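Local coordinates for protein CRISPR system Cmr subunit Cmr5 (Thermus thermophilus HB8, PDB 2ZOP) that probably serves as a small all-helical subunit of the Cmr ribonucleoprotein complex in type III-B CRISPR immunity against mobile genetic elements, at residues 101-104 / 105-109; 2-5 / 6-10. All coordinates share one frame; numbering follows the deposited sequence.

Interaction 1 (101-104 / 105-109); sequences AEWF and KRFAQ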
# COMPACT_ATOMS: atom_id res chain seq x y z
N ALA A 101 -10.58 5.78 -13.88
CA ALA A 101 -11.51 5.77 -12.76
C ALA A 101 -11.75 7.18 -12.21
O ALA A 101 -12.89 7.57 -11.94
CB ALA A 101 -10.99 4.85 -11.66
N GLU A 102 -10.67 7.94 -12.03
CA GLU A 102 -10.82 9.31 -11.53
C GLU A 102 -11.73 10.14 -12.43
O GLU A 102 -12.49 10.98 -11.95
CB GLU A 102 -9.46 9.99 -11.39
CG GLU A 102 -8.59 9.41 -10.28
CD GLU A 102 -9.17 9.65 -8.90
OE1 GLU A 102 -8.48 9.34 -7.90
OE2 GLU A 102 -10.32 10.14 -8.81
N TRP A 103 -11.66 9.92 -13.74
CA TRP A 103 -12.51 10.68 -14.66
C TRP A 103 -13.97 10.29 -14.48
O TRP A 103 -14.85 11.14 -14.47
CB TRP A 103 -12.07 10.47 -16.12
CG TRP A 103 -10.81 11.21 -16.44
CD1 TRP A 103 -9.63 10.68 -16.87
CD2 TRP A 103 -10.57 12.63 -16.29
NE1 TRP A 103 -8.68 11.66 -17.00
CE2 TRP A 103 -9.23 12.87 -16.65
CE3 TRP A 103 -11.37 13.71 -15.89
CZ2 TRP A 103 -8.66 14.15 -16.63
CZ3 TRP A 103 -10.80 14.99 -15.86
CH2 TRP A 103 -9.46 15.19 -16.23
N PHE A 104 -14.23 8.99 -14.32
CA PHE A 104 -15.60 8.52 -14.10
C PHE A 104 -16.12 9.19 -12.83
O PHE A 104 -17.26 9.67 -12.78
CB PHE A 104 -15.62 7.01 -13.91
CG PHE A 104 -15.74 6.24 -15.20
CD1 PHE A 104 -16.99 5.94 -15.74
CD2 PHE A 104 -14.61 5.81 -15.88
CE1 PHE A 104 -17.11 5.24 -16.92
CE2 PHE A 104 -14.71 5.11 -17.07
CZ PHE A 104 -15.97 4.82 -17.60
N LYS A 105 -15.26 9.23 -11.81
CA LYS A 105 -15.61 9.84 -10.54
C LYS A 105 -15.95 11.32 -10.71
O LYS A 105 -16.99 11.79 -10.24
CB LYS A 105 -14.45 9.69 -9.55
CG LYS A 105 -14.65 10.44 -8.24
CD LYS A 105 -13.61 10.03 -7.21
CE LYS A 105 -13.74 10.86 -5.94
NZ LYS A 105 -13.36 12.29 -6.20
N ARG A 106 -15.07 12.05 -11.37
CA ARG A 106 -15.27 13.48 -11.60
C ARG A 106 -16.55 13.78 -12.37
O ARG A 106 -17.30 14.67 -11.99
CB ARG A 106 -14.05 14.05 -12.33
CG ARG A 106 -12.81 14.12 -11.45
CD ARG A 106 -11.55 14.24 -12.28
NE ARG A 106 -10.36 14.08 -11.46
CZ ARG A 106 -9.15 13.82 -11.96
NH1 ARG A 106 -9.00 13.69 -13.27
NH2 ARG A 106 -8.11 13.67 -11.14
N PHE A 107 -16.79 13.06 -13.46
CA PHE A 107 -18.00 13.30 -14.23
C PHE A 107 -19.25 12.82 -13.52
O PHE A 107 -20.33 13.35 -13.77
CB PHE A 107 -17.87 12.70 -15.64
CG PHE A 107 -17.04 13.54 -16.57
CD1 PHE A 107 -17.47 14.81 -16.94
CD2 PHE A 107 -15.79 13.10 -16.99
CE1 PHE A 107 -16.67 15.64 -17.72
CE2 PHE A 107 -14.98 13.93 -17.77
CZ PHE A 107 -15.42 15.20 -18.13
N ALA A 108 -19.12 11.83 -12.64
CA ALA A 108 -20.28 11.36 -11.89
C ALA A 108 -20.68 12.44 -10.89
O ALA A 108 -21.87 12.68 -10.66
CB ALA A 108 -19.95 10.05 -11.14
N GLN A 109 -19.69 13.10 -10.30
CA GLN A 109 -19.92 14.18 -9.33
C GLN A 109 -20.60 15.37 -9.98
O GLN A 109 -21.42 16.04 -9.36
CB GLN A 109 -18.60 14.65 -8.72
CG GLN A 109 -18.01 13.73 -7.67
CD GLN A 109 -18.69 13.87 -6.32
OE1 GLN A 109 -19.90 13.64 -6.19
NE2 GLN A 109 -17.92 14.25 -5.30

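Interaction 2 (2-5 / 6-10); sequences RTRS and QVWAQ. With SO4 (sulfate ion), chain H.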
# COMPACT_ATOMS: atom_id res chain seq x y z
N ARG A 2 -5.97 14.37 -29.62
CA ARG A 2 -6.15 14.26 -28.17
C ARG A 2 -5.09 13.36 -27.54
O ARG A 2 -4.67 12.38 -28.14
CB ARG A 2 -7.54 13.70 -27.86
CG ARG A 2 -8.68 14.55 -28.40
CD ARG A 2 -10.03 13.89 -28.13
NE ARG A 2 -10.19 12.64 -28.88
CZ ARG A 2 -11.19 11.78 -28.69
NH1 ARG A 2 -12.12 12.03 -27.78
NH2 ARG A 2 -11.26 10.68 -29.42
N THR A 3 -4.67 13.70 -26.33
CA THR A 3 -3.69 12.88 -25.63
C THR A 3 -4.42 11.64 -25.12
O THR A 3 -5.65 11.63 -25.02
CB THR A 3 -3.07 13.61 -24.43
OG1 THR A 3 -3.99 13.62 -23.34
CG2 THR A 3 -2.72 15.04 -24.81
N ARG A 4 -3.66 10.60 -24.79
CA ARG A 4 -4.22 9.35 -24.31
C ARG A 4 -5.23 9.54 -23.18
O ARG A 4 -6.34 9.02 -23.24
CB ARG A 4 -3.10 8.43 -23.86
CG ARG A 4 -3.52 6.99 -23.62
CD ARG A 4 -2.35 6.17 -23.10
NE ARG A 4 -1.81 6.70 -21.84
CZ ARG A 4 -0.98 6.03 -21.04
NH1 ARG A 4 -0.58 4.81 -21.37
NH2 ARG A 4 -0.55 6.59 -19.92
N SER A 5 -4.84 10.29 -22.15
CA SER A 5 -5.70 10.53 -21.00
C SER A 5 -6.91 11.39 -21.36
O SER A 5 -7.95 11.30 -20.72
CB SER A 5 -4.91 11.20 -19.88
OG SER A 5 -4.38 12.44 -20.31
N GLN A 6 -6.75 12.22 -22.38
CA GLN A 6 -7.84 13.08 -22.83
C GLN A 6 -8.92 12.21 -23.47
O GLN A 6 -10.11 12.47 -23.31
CB GLN A 6 -7.30 14.09 -23.83
CG GLN A 6 -8.30 15.13 -24.25
CD GLN A 6 -7.62 16.46 -24.52
OE1 GLN A 6 -6.58 16.51 -25.18
NE2 GLN A 6 -8.21 17.54 -24.01
N VAL A 7 -8.49 11.19 -24.20
CA VAL A 7 -9.43 10.29 -24.84
C VAL A 7 -10.24 9.56 -23.77
O VAL A 7 -11.47 9.47 -23.86
CB VAL A 7 -8.68 9.27 -25.72
CG1 VAL A 7 -9.63 8.18 -26.19
CG2 VAL A 7 -8.07 9.99 -26.91
N TRP A 8 -9.56 9.06 -22.74
CA TRP A 8 -10.24 8.36 -21.65
C TRP A 8 -11.22 9.29 -20.95
O TRP A 8 -12.34 8.90 -20.63
CB TRP A 8 -9.24 7.87 -20.59
CG TRP A 8 -8.29 6.82 -21.04
CD1 TRP A 8 -8.52 5.86 -21.98
CD2 TRP A 8 -6.97 6.60 -20.55
NE1 TRP A 8 -7.41 5.06 -22.11
CE2 TRP A 8 -6.45 5.49 -21.24
CE3 TRP A 8 -6.17 7.24 -19.59
CZ2 TRP A 8 -5.15 5.00 -21.00
CZ3 TRP A 8 -4.89 6.76 -19.35
CH2 TRP A 8 -4.39 5.65 -20.06
N ALA A 9 -10.78 10.52 -20.71
CA ALA A 9 -11.61 11.52 -20.04
C ALA A 9 -12.91 11.74 -20.79
O ALA A 9 -13.98 11.76 -20.20
CB ALA A 9 -10.84 12.84 -19.91
N GLN A 10 -12.82 11.89 -22.11
CA GLN A 10 -14.00 12.11 -22.92
C GLN A 10 -14.89 10.87 -23.07
O GLN A 10 -16.11 10.99 -23.09
CB GLN A 10 -13.60 12.69 -24.28
CG GLN A 10 -13.11 14.15 -24.13
CD GLN A 10 -12.64 14.77 -25.43
OE1 GLN A 10 -12.93 14.27 -26.52
NE2 GLN A 10 -11.91 15.88 -25.32
S SO4 H . -8.14 12.02 -31.98
O1 SO4 H . -9.60 12.22 -31.87
O2 SO4 H . -7.58 13.02 -32.91
O3 SO4 H . -7.52 12.17 -30.66
O4 SO4 H . -7.88 10.66 -32.50

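Interaction 1 (101-104 / 105-109)
Arg106 stands its guanidinium edge-on over the face of the Trp103 indole in a cation-pi contact, CZ lying 4.4 Å from the centroid of the six-membered ring and only 9° off its normal. The two planes are 81° apart, so the group is upright on the ring instead of stacked flat: NH1 of Arg106 meets the face toward its rim and comes within 3.4 Å of Trp103 CH2. The aliphatic part follows the same path, with Arg106 CD 3.7 Å from Trp103 CE3. With CG anti to the carbonyl carbon (chi1 -70°) and the chain extended from there to NE, Arg106 runs back along the helix, and CB of Glu102 settles over the centre of one guanidinium face, 3.9 Å from Arg106 CZ.

Among the charged groups, Glu102 and Lys105 extend in the same direction. Glu102 OE2 lies 3.7 Å from Lys105 CD, while Lys105 NZ stays beyond salt-bridge distance of it; the carboxylate instead forms a salt bridge through OE1 with Arg40 of helix 25-42. The apolar contribution comes from Phe107, whose CE2 approaches Trp103 CE3 at 4.1 Å.

Hydrogen bonds from the backbone N-H groups of Lys105 to Ala108 to the carbonyls of Ala101 to Phe104 supply the frame. This is the i to i+4 ladder of an alpha-helix, here the C-terminal helix 87-111 of an all-alpha protein, with an i, i+3 cation-pi pair on its flank.

Interaction 2 (2-5 / 6-10)
Thr3 caps the start of helix 4-19 while Arg2 folds back over the first turns to reach Gln10. As N-cap, Thr3 has a chi1 of 77°, which turns OG1 back over the helix start to accept from Gln6 N at 3.2 Å; its carbonyl O accepts a hydrogen bond from Val7 N.

The Arg2 chain passes roughly perpendicular to that of Val7, and CG2 of Val7 lies over one face of the guanidinium, toward its rim. At the edge, Arg2 NH1 donates to Gln10 OE1 at 2.7 Å. The guanidinium and amide planes are 42° apart, and the donor sits above the carbonyl plane of Gln10, although OE1 stays close to the guanidinium plane.

Arg4 and Trp8 run alongside each other, with guanidinium and ring planes 30° apart. CG of Arg4 makes a CH-pi contact over the six-membered ring, NE comes to 3.3 Å from Trp8 CH2, and NH1 of Arg4 forms a salt bridge with OE1 of Glu96, on helix 87-111.

A sulfate, probably from the crystallisation liquor, is held by Arg2: O3 accepts from Arg2 N at 2.9 Å and from Arg2 NE at 3.2 Å, with weaker bonds from Arg2 NE and NH2 to O1.

In the fold
Interactions 1 and 2 belong to the two terminal helices of the chain, 87-111 and 4-19, which pack against each other; the centres of the contacts are about 13 Å apart. They meet chiefly at Ala9: its CB lies 3.6 Å from Trp103 CE2, on the indole face opposite the one that Arg106 meets, and its carbonyl O is 3.4 Å from Phe107 CE2. Trp103 NE1 also packs 3.8 Å from Ser5 O. Phe107 meets the ring of Tyr13 as well, one turn further along helix 4-19. Phe104 is buried among helices 4-19, 25-42 and 57-69, whereas 2-5 / 6-10 is a surface contact bearing the sulfate. No other chain of the trimer touches either contact.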